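Local coordinates for DUF4276 family protein (Pyrococcus horikoshii, PDB 2P62), which is of unknown function but belongs to the DUF3226 family of the Toprim-like clan, and may therefore act on nucleic acids as some relatives do, at residues N102-F105 and E106-L109; E167-R170 and G171-R174; D182-T185 and P186-M190. One frame throughout, in Å; residues are numbered along the deposited sequence.

Overall arrangement
The three contacts follow one another along the chain without overlap, and each is local to a helix start. Contact 1 opens helix 104-109, packed on strands 89-97, 123-126 and 129-136 of the mixed sheet. Contacts 2 and 3 open the consecutive helices 171-180 and 186-196 in the helical part of the chain. Their centres lie about 12 Å apart, and they touch where Met173 O meets Leu184 CD2 at 3.7 Å. Contact 1 stands off, its centre about 36 Å from that of contact 2 and about 26 Å from that of contact 3. The helical part thus lies at the subunit interface through contacts 2 and 3, whereas contact 1, touched by no other chain of the assembly, belongs to the sheet-bearing part.

Contact 1 of 3, residues N102-F105 and E106-L109; sequences NDVF and EWVL
The backbone of Asp103 accepts the first bond of the helix, from Trp107 N to Asp103 O (3.0 Å, 164° at the hydrogen). Val108 N to Val104 O (3.0 Å) and Leu109 N to Phe105 O (2.9 Å) continue the i to i+4 series. The side chain of Asp103 turns back on the same turn: with CG anti to the backbone N (chi1 -173°), OD1 accepts from Phe105 N at 2.8 Å, on the anti side of the carboxylate and 18° out of its plane. Glu106 OE2 lies 5.1 Å from Asp103 OD1; the two carboxylates are near but not touching, which may be mildly unfavourable.

Outward from these bonds, Val104 CG2 comes to the edge of the indole, 4.0 Å from Trp107 CE3 and near the ring plane. The same methyl faces Val108 CG2 at 4.3 Å. One turn along, Leu109 CD2 approaches Phe105 CE1 obliquely at 4.2 Å. Val104 and Val108 both rest on Pro133 of strand 129-136, while Arg96 and Lys68 make cation-pi contacts with Trp107. This is an aspartate N-cap opening a short surface helix laid against the beta-sheet.

Contact 2 of 3, residues E167-R170 and G171-R174; sequences EKYR and GSMR
Tyr169 and Ser172 form the tightly packed part of the contact. Ser172 OG stands 3.3 Å from Tyr169 CD2, oblique to the ring, while Ser172 CB lies at the ring edge, in its plane, 3.7 Å from the same carbon. The hydroxyl's main polar partner is Asp179 of the second subunit, to which it is hydrogen-bonded, so this buried corner belongs to the dimer interface. On the inner side Met173 folds back over the turn: its chain bends at chi3 (-100°), bringing CE to 3.5 Å from Arg170 N.

The helical path breaks here between helices 165-168 and 171-180. Tyr169 is the first residue to leave the helical conformation, and Arg170, with a positive phi of 69°, takes the N-cap position of the next helix. Its carbonyl opens that helix by accepting from Arg174 N at 2.7 Å.

The exposed side is looser and carries charge. Arg170 and Arg174 run side by side in the same direction, and Arg170 NH1 comes within 3.2 Å of Arg174 NH2. Each guanidinium meets the other at an edge, with their planes turned 64° apart. No hydrogen bond joins these two donors, and their closeness is probably unfavourable.

The turn thus joins helix 165-168 to helix 171-180. Tyr169 and Met173 both pack on Ile192 of helix 186-196, and Met173 also packs on Val146 in a loop.

Contact 3 of 3, residues D182-T185 and P186-M190; sequences DKLT and PKDVM
Thr185 and Asp188 grip each other in both directions, backbone to side chain each way. Thr185 N donates to Asp188 OD1 at 3.1 Å and 170°, a straight bond that nevertheless arrives from above the carboxylate, 45° out of its plane. In return Asp188 N donates to Thr185 OG1 at 3.0 Å in a more bent bond. The threonine hydroxyl can face the amide because OG1 sits between the backbone N and the carbonyl carbon (chi1 59°), while CG2 is turned beside the backbone N. Asp188 CG is also beside its own N, a torsion that carries the carboxylate back toward the amide of Thr185.

These reciprocal bonds define a capping box, with Thr185 as the N-cap of helix 186-196 and Pro186 as the first residue of its opening turn. The helix itself starts from Thr185 O, which accepts from Val189 N at 3.2 Å; a further bond from Asp188 N to that oxygen is weak.

A water beside the box lies 2.5 Å from Thr185 OG1 and donates a weak bond to Asp188 OD2. The carboxylate has a stronger partner in Lys180, whose NZ forms a salt bridge with OD1, and this would be expected to favour its ionised form.

Leu184 crosses the aspartate at about a right angle, its CG 4.0 Å from Asp188 CB, and packs on Leu176 of helix 171-180. Ile195 of the second subunit also packs against Asp188, and Lys187 NZ forms a salt bridge with Glu153.

Contact 1 of 3, residues N102-F105 and E106-L109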
loop_
_atom_site.group_PDB
_atom_site.type_symbol
_atom_site.label_atom_id
_atom_site.label_comp_id
_atom_site.label_asym_id
_atom_site.label_seq_id
_atom_site.Cartn_x
_atom_site.Cartn_y
_atom_site.Cartn_z
ATOM N N ASN A 102 -8.240 8.061 24.300
ATOM C CA ASN A 102 -7.736 8.084 25.658
ATOM C C ASN A 102 -6.842 6.879 25.907
ATOM O O ASN A 102 -6.395 6.233 24.961
ATOM C CB ASN A 102 -8.898 8.106 26.644
ATOM C CG ASN A 102 -9.598 9.458 26.681
ATOM O OD1 ASN A 102 -8.996 10.488 27.045
ATOM N ND2 ASN A 102 -10.877 9.464 26.303
ATOM N N ASP A 103 -6.578 6.583 27.173
ATOM C CA ASP A 103 -5.719 5.464 27.528
ATOM C C ASP A 103 -6.290 4.164 26.955
ATOM O O ASP A 103 -7.478 3.870 27.094
ATOM C CB ASP A 103 -5.572 5.406 29.053
ATOM C CG ASP A 103 -4.564 4.377 29.504
ATOM O OD1 ASP A 103 -4.864 3.173 29.390
ATOM O OD2 ASP A 103 -3.467 4.761 29.969
ATOM N N VAL A 104 -5.442 3.392 26.294
ATOM C CA VAL A 104 -5.890 2.149 25.683
ATOM C C VAL A 104 -6.573 1.200 26.675
ATOM O O VAL A 104 -7.511 0.484 26.310
ATOM C CB VAL A 104 -4.714 1.435 24.977
ATOM C CG1 VAL A 104 -3.661 1.024 25.994
ATOM C CG2 VAL A 104 -5.220 0.248 24.183
ATOM N N PHE A 105 -6.119 1.196 27.925
ATOM C CA PHE A 105 -6.733 0.328 28.927
ATOM C C PHE A 105 -8.209 0.695 29.117
ATOM O O PHE A 105 -9.083 -0.174 29.094
ATOM C CB PHE A 105 -5.985 0.418 30.263
ATOM C CG PHE A 105 -6.462 -0.576 31.283
ATOM C CD1 PHE A 105 -7.580 -0.304 32.076
ATOM C CD2 PHE A 105 -5.833 -1.813 31.411
ATOM C CE1 PHE A 105 -8.069 -1.251 32.985
ATOM C CE2 PHE A 105 -6.314 -2.767 32.315
ATOM C CZ PHE A 105 -7.439 -2.483 33.104
ATOM N N GLU A 106 -8.489 1.980 29.306
ATOM C CA GLU A 106 -9.869 2.431 29.465
ATOM C C GLU A 106 -10.667 2.153 28.172
ATOM O O GLU A 106 -11.821 1.725 28.220
ATOM C CB GLU A 106 -9.900 3.929 29.798
ATOM C CG GLU A 106 -9.395 4.274 31.198
ATOM C CD GLU A 106 -9.185 5.775 31.398
ATOM O OE1 GLU A 106 -10.074 6.556 30.975
ATOM O OE2 GLU A 106 -8.143 6.177 31.979
ATOM N N TRP A 107 -10.037 2.381 27.020
ATOM C CA TRP A 107 -10.687 2.152 25.734
ATOM C C TRP A 107 -11.210 0.710 25.640
ATOM O O TRP A 107 -12.389 0.468 25.354
ATOM C CB TRP A 107 -9.695 2.464 24.608
ATOM C CG TRP A 107 -10.247 2.329 23.218
ATOM C CD1 TRP A 107 -11.383 2.901 22.721
ATOM C CD2 TRP A 107 -9.683 1.556 22.148
ATOM N NE1 TRP A 107 -11.563 2.527 21.405
ATOM C CE2 TRP A 107 -10.536 1.703 21.030
ATOM C CE3 TRP A 107 -8.538 0.756 22.025
ATOM C CZ2 TRP A 107 -10.285 1.073 19.805
ATOM C CZ3 TRP A 107 -8.284 0.127 20.803
ATOM C CH2 TRP A 107 -9.157 0.292 19.709
ATOM N N VAL A 108 -10.342 -0.255 25.910
ATOM C CA VAL A 108 -10.746 -1.649 25.858
ATOM C C VAL A 108 -11.795 -1.961 26.928
ATOM O O VAL A 108 -12.819 -2.580 26.648
ATOM C CB VAL A 108 -9.523 -2.567 26.042
ATOM C CG1 VAL A 108 -9.956 -4.037 26.092
ATOM C CG2 VAL A 108 -8.551 -2.337 24.899
ATOM N N LEU A 109 -11.529 -1.520 28.153
ATOM C CA LEU A 109 -12.437 -1.753 29.268
ATOM C C LEU A 109 -13.872 -1.305 28.961
ATOM O O LEU A 109 -14.842 -1.958 29.372
ATOM C CB LEU A 109 -11.922 -1.031 30.516
ATOM C CG LEU A 109 -12.642 -1.432 31.806
ATOM C CD1 LEU A 109 -12.312 -2.886 32.142
ATOM C CD2 LEU A 109 -12.227 -0.520 32.935
#

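Contact 2 of 3, residues E167-R170 and G171-R174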
loop_
_atom_site.group_PDB
_atom_site.type_symbol
_atom_site.label_atom_id
_atom_site.label_comp_id
_atom_site.label_asym_id
_atom_site.label_seq_id
_atom_site.Cartn_x
_atom_site.Cartn_y
_atom_site.Cartn_z
ATOM N N GLU A 167 20.885 10.368 11.817
ATOM C CA GLU A 167 22.132 11.091 11.995
ATOM C C GLU A 167 22.695 11.376 10.604
ATOM O O GLU A 167 23.038 12.513 10.282
ATOM C CB GLU A 167 23.109 10.232 12.797
ATOM C CG GLU A 167 24.511 10.798 12.897
ATOM C CD GLU A 167 24.510 12.245 13.346
ATOM O OE1 GLU A 167 23.812 12.559 14.343
ATOM O OE2 GLU A 167 25.208 13.069 12.704
ATOM N N LYS A 168 22.778 10.328 9.785
ATOM C CA LYS A 168 23.279 10.441 8.420
ATOM C C LYS A 168 22.516 11.529 7.679
ATOM O O LYS A 168 22.999 12.093 6.698
ATOM C CB LYS A 168 23.106 9.113 7.682
ATOM C CG LYS A 168 23.543 9.142 6.224
ATOM C CD LYS A 168 23.396 7.766 5.581
ATOM C CE LYS A 168 23.831 7.773 4.119
ATOM N NZ LYS A 168 23.695 6.427 3.498
ATOM N N TYR A 169 21.307 11.811 8.144
ATOM C CA TYR A 169 20.506 12.841 7.517
ATOM C C TYR A 169 20.491 14.075 8.409
ATOM O O TYR A 169 21.510 14.750 8.541
ATOM C CB TYR A 169 19.090 12.306 7.207
ATOM C CG TYR A 169 19.078 11.428 5.959
ATOM C CD1 TYR A 169 19.719 10.185 5.951
ATOM C CD2 TYR A 169 18.587 11.916 4.743
ATOM C CE1 TYR A 169 19.897 9.460 4.763
ATOM C CE2 TYR A 169 18.756 11.199 3.544
ATOM C CZ TYR A 169 19.422 9.976 3.560
ATOM O OH TYR A 169 19.686 9.308 2.377
ATOM N N ARG A 170 19.365 14.372 9.037
ATOM C CA ARG A 170 19.276 15.551 9.901
ATOM C C ARG A 170 19.335 16.815 9.047
ATOM O O ARG A 170 18.441 17.656 9.119
ATOM C CB ARG A 170 20.409 15.579 10.939
ATOM C CG ARG A 170 20.213 16.684 11.980
ATOM C CD ARG A 170 21.384 16.797 12.936
ATOM N NE ARG A 170 22.597 17.198 12.231
ATOM C CZ ARG A 170 22.774 18.384 11.653
ATOM N NH1 ARG A 170 21.815 19.305 11.698
ATOM N NH2 ARG A 170 23.910 18.643 11.013
ATOM N N GLY A 171 20.392 16.952 8.248
ATOM C CA GLY A 171 20.496 18.103 7.369
ATOM C C GLY A 171 19.255 18.125 6.491
ATOM O O GLY A 171 18.732 19.187 6.148
ATOM N N SER A 172 18.782 16.940 6.119
ATOM C CA SER A 172 17.575 16.834 5.316
ATOM C C SER A 172 16.372 17.174 6.194
ATOM O O SER A 172 15.465 17.887 5.762
ATOM C CB SER A 172 17.413 15.421 4.757
ATOM O OG SER A 172 18.450 15.100 3.850
ATOM N N MET A 173 16.371 16.675 7.430
ATOM C CA MET A 173 15.272 16.935 8.364
ATOM C C MET A 173 15.115 18.432 8.595
ATOM O O MET A 173 13.995 18.946 8.664
ATOM C CB MET A 173 15.510 16.225 9.710
ATOM C CG MET A 173 15.183 14.727 9.729
ATOM S SD MET A 173 15.295 13.938 11.384
ATOM C CE MET A 173 16.890 13.167 11.247
ATOM N N ARG A 174 16.250 19.121 8.712
ATOM C CA ARG A 174 16.272 20.567 8.920
ATOM C C ARG A 174 15.632 21.248 7.720
ATOM O O ARG A 174 14.765 22.108 7.865
ATOM C CB ARG A 174 17.716 21.067 9.072
ATOM C CG ARG A 174 17.839 22.570 9.333
ATOM C CD ARG A 174 19.291 23.025 9.245
ATOM N NE ARG A 174 20.094 22.443 10.315
ATOM C CZ ARG A 174 19.955 22.758 11.601
ATOM N NH1 ARG A 174 19.045 23.659 11.969
ATOM N NH2 ARG A 174 20.706 22.161 12.522
#

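Contact 3 of 3, residues D182-T185 and P186-M190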
loop_
_atom_site.group_PDB
_atom_site.type_symbol
_atom_site.label_atom_id
_atom_site.label_comp_id
_atom_site.label_asym_id
_atom_site.label_seq_id
_atom_site.Cartn_x
_atom_site.Cartn_y
_atom_site.Cartn_z
ATOM N N ASP A 182 7.113 23.871 9.744
ATOM C CA ASP A 182 6.728 23.237 11.011
ATOM C C ASP A 182 7.611 22.011 11.214
ATOM O O ASP A 182 8.337 21.605 10.306
ATOM C CB ASP A 182 5.249 22.809 10.971
ATOM C CG ASP A 182 4.699 22.374 12.344
ATOM O OD1 ASP A 182 3.513 21.977 12.396
ATOM O OD2 ASP A 182 5.428 22.428 13.364
ATOM N N LYS A 183 7.566 21.429 12.406
ATOM C CA LYS A 183 8.360 20.241 12.673
ATOM C C LYS A 183 7.779 19.068 11.899
ATOM O O LYS A 183 6.601 19.045 11.544
ATOM C CB LYS A 183 8.367 19.897 14.163
ATOM C CG LYS A 183 9.230 20.798 15.028
ATOM C CD LYS A 183 9.091 20.417 16.503
ATOM C CE LYS A 183 9.836 21.383 17.419
ATOM N NZ LYS A 183 9.560 21.111 18.865
ATOM N N LEU A 184 8.639 18.096 11.647
ATOM C CA LEU A 184 8.284 16.894 10.933
ATOM C C LEU A 184 7.562 15.918 11.850
ATOM O O LEU A 184 7.941 15.766 13.014
ATOM C CB LEU A 184 9.562 16.249 10.415
ATOM C CG LEU A 184 10.009 16.542 8.984
ATOM C CD1 LEU A 184 9.706 17.971 8.576
ATOM C CD2 LEU A 184 11.484 16.220 8.893
ATOM N N THR A 185 6.519 15.262 11.335
ATOM C CA THR A 185 5.792 14.263 12.123
ATOM C C THR A 185 6.556 12.942 12.018
ATOM O O THR A 185 7.393 12.770 11.127
ATOM C CB THR A 185 4.381 13.982 11.578
ATOM O OG1 THR A 185 4.482 13.508 10.230
ATOM C CG2 THR A 185 3.511 15.219 11.635
ATOM N N PRO A 186 6.297 11.999 12.937
ATOM C CA PRO A 186 7.016 10.731 12.828
ATOM C C PRO A 186 6.734 10.079 11.471
ATOM O O PRO A 186 7.608 9.431 10.898
ATOM C CB PRO A 186 6.485 9.922 14.015
ATOM C CG PRO A 186 5.133 10.526 14.285
ATOM C CD PRO A 186 5.421 12.005 14.122
ATOM N N LYS A 187 5.520 10.261 10.952
ATOM C CA LYS A 187 5.177 9.689 9.652
ATOM C C LYS A 187 5.957 10.381 8.537
ATOM O O LYS A 187 6.209 9.788 7.492
ATOM C CB LYS A 187 3.675 9.794 9.377
ATOM C CG LYS A 187 2.812 8.807 10.163
ATOM C CD LYS A 187 1.334 9.092 9.929
ATOM C CE LYS A 187 0.432 8.397 10.952
ATOM N NZ LYS A 187 0.297 6.929 10.728
ATOM N N ASP A 188 6.334 11.637 8.746
ATOM C CA ASP A 188 7.119 12.335 7.735
ATOM C C ASP A 188 8.496 11.658 7.678
ATOM O O ASP A 188 9.032 11.405 6.599
ATOM C CB ASP A 188 7.285 13.819 8.099
ATOM C CG ASP A 188 6.056 14.667 7.759
ATOM O OD1 ASP A 188 5.951 15.791 8.306
ATOM O OD2 ASP A 188 5.208 14.232 6.943
ATOM N N VAL A 189 9.056 11.355 8.847
ATOM C CA VAL A 189 10.370 10.722 8.930
ATOM C C VAL A 189 10.362 9.376 8.217
ATOM O O VAL A 189 11.368 8.932 7.656
ATOM C CB VAL A 189 10.799 10.501 10.409
ATOM C CG1 VAL A 189 12.153 9.798 10.463
ATOM C CG2 VAL A 189 10.879 11.836 11.144
ATOM N N MET A 190 9.213 8.725 8.244
ATOM C CA MET A 190 9.094 7.431 7.610
ATOM C C MET A 190 9.381 7.568 6.115
ATOM O O MET A 190 9.951 6.675 5.499
ATOM C CB MET A 190 7.695 6.881 7.859
ATOM C CG MET A 190 7.679 5.481 8.426
ATOM S SD MET A 190 8.300 5.230 10.081
ATOM C CE MET A 190 9.960 5.149 9.862
HETATM O O HOH W 1 2.413 13.523 8.766
#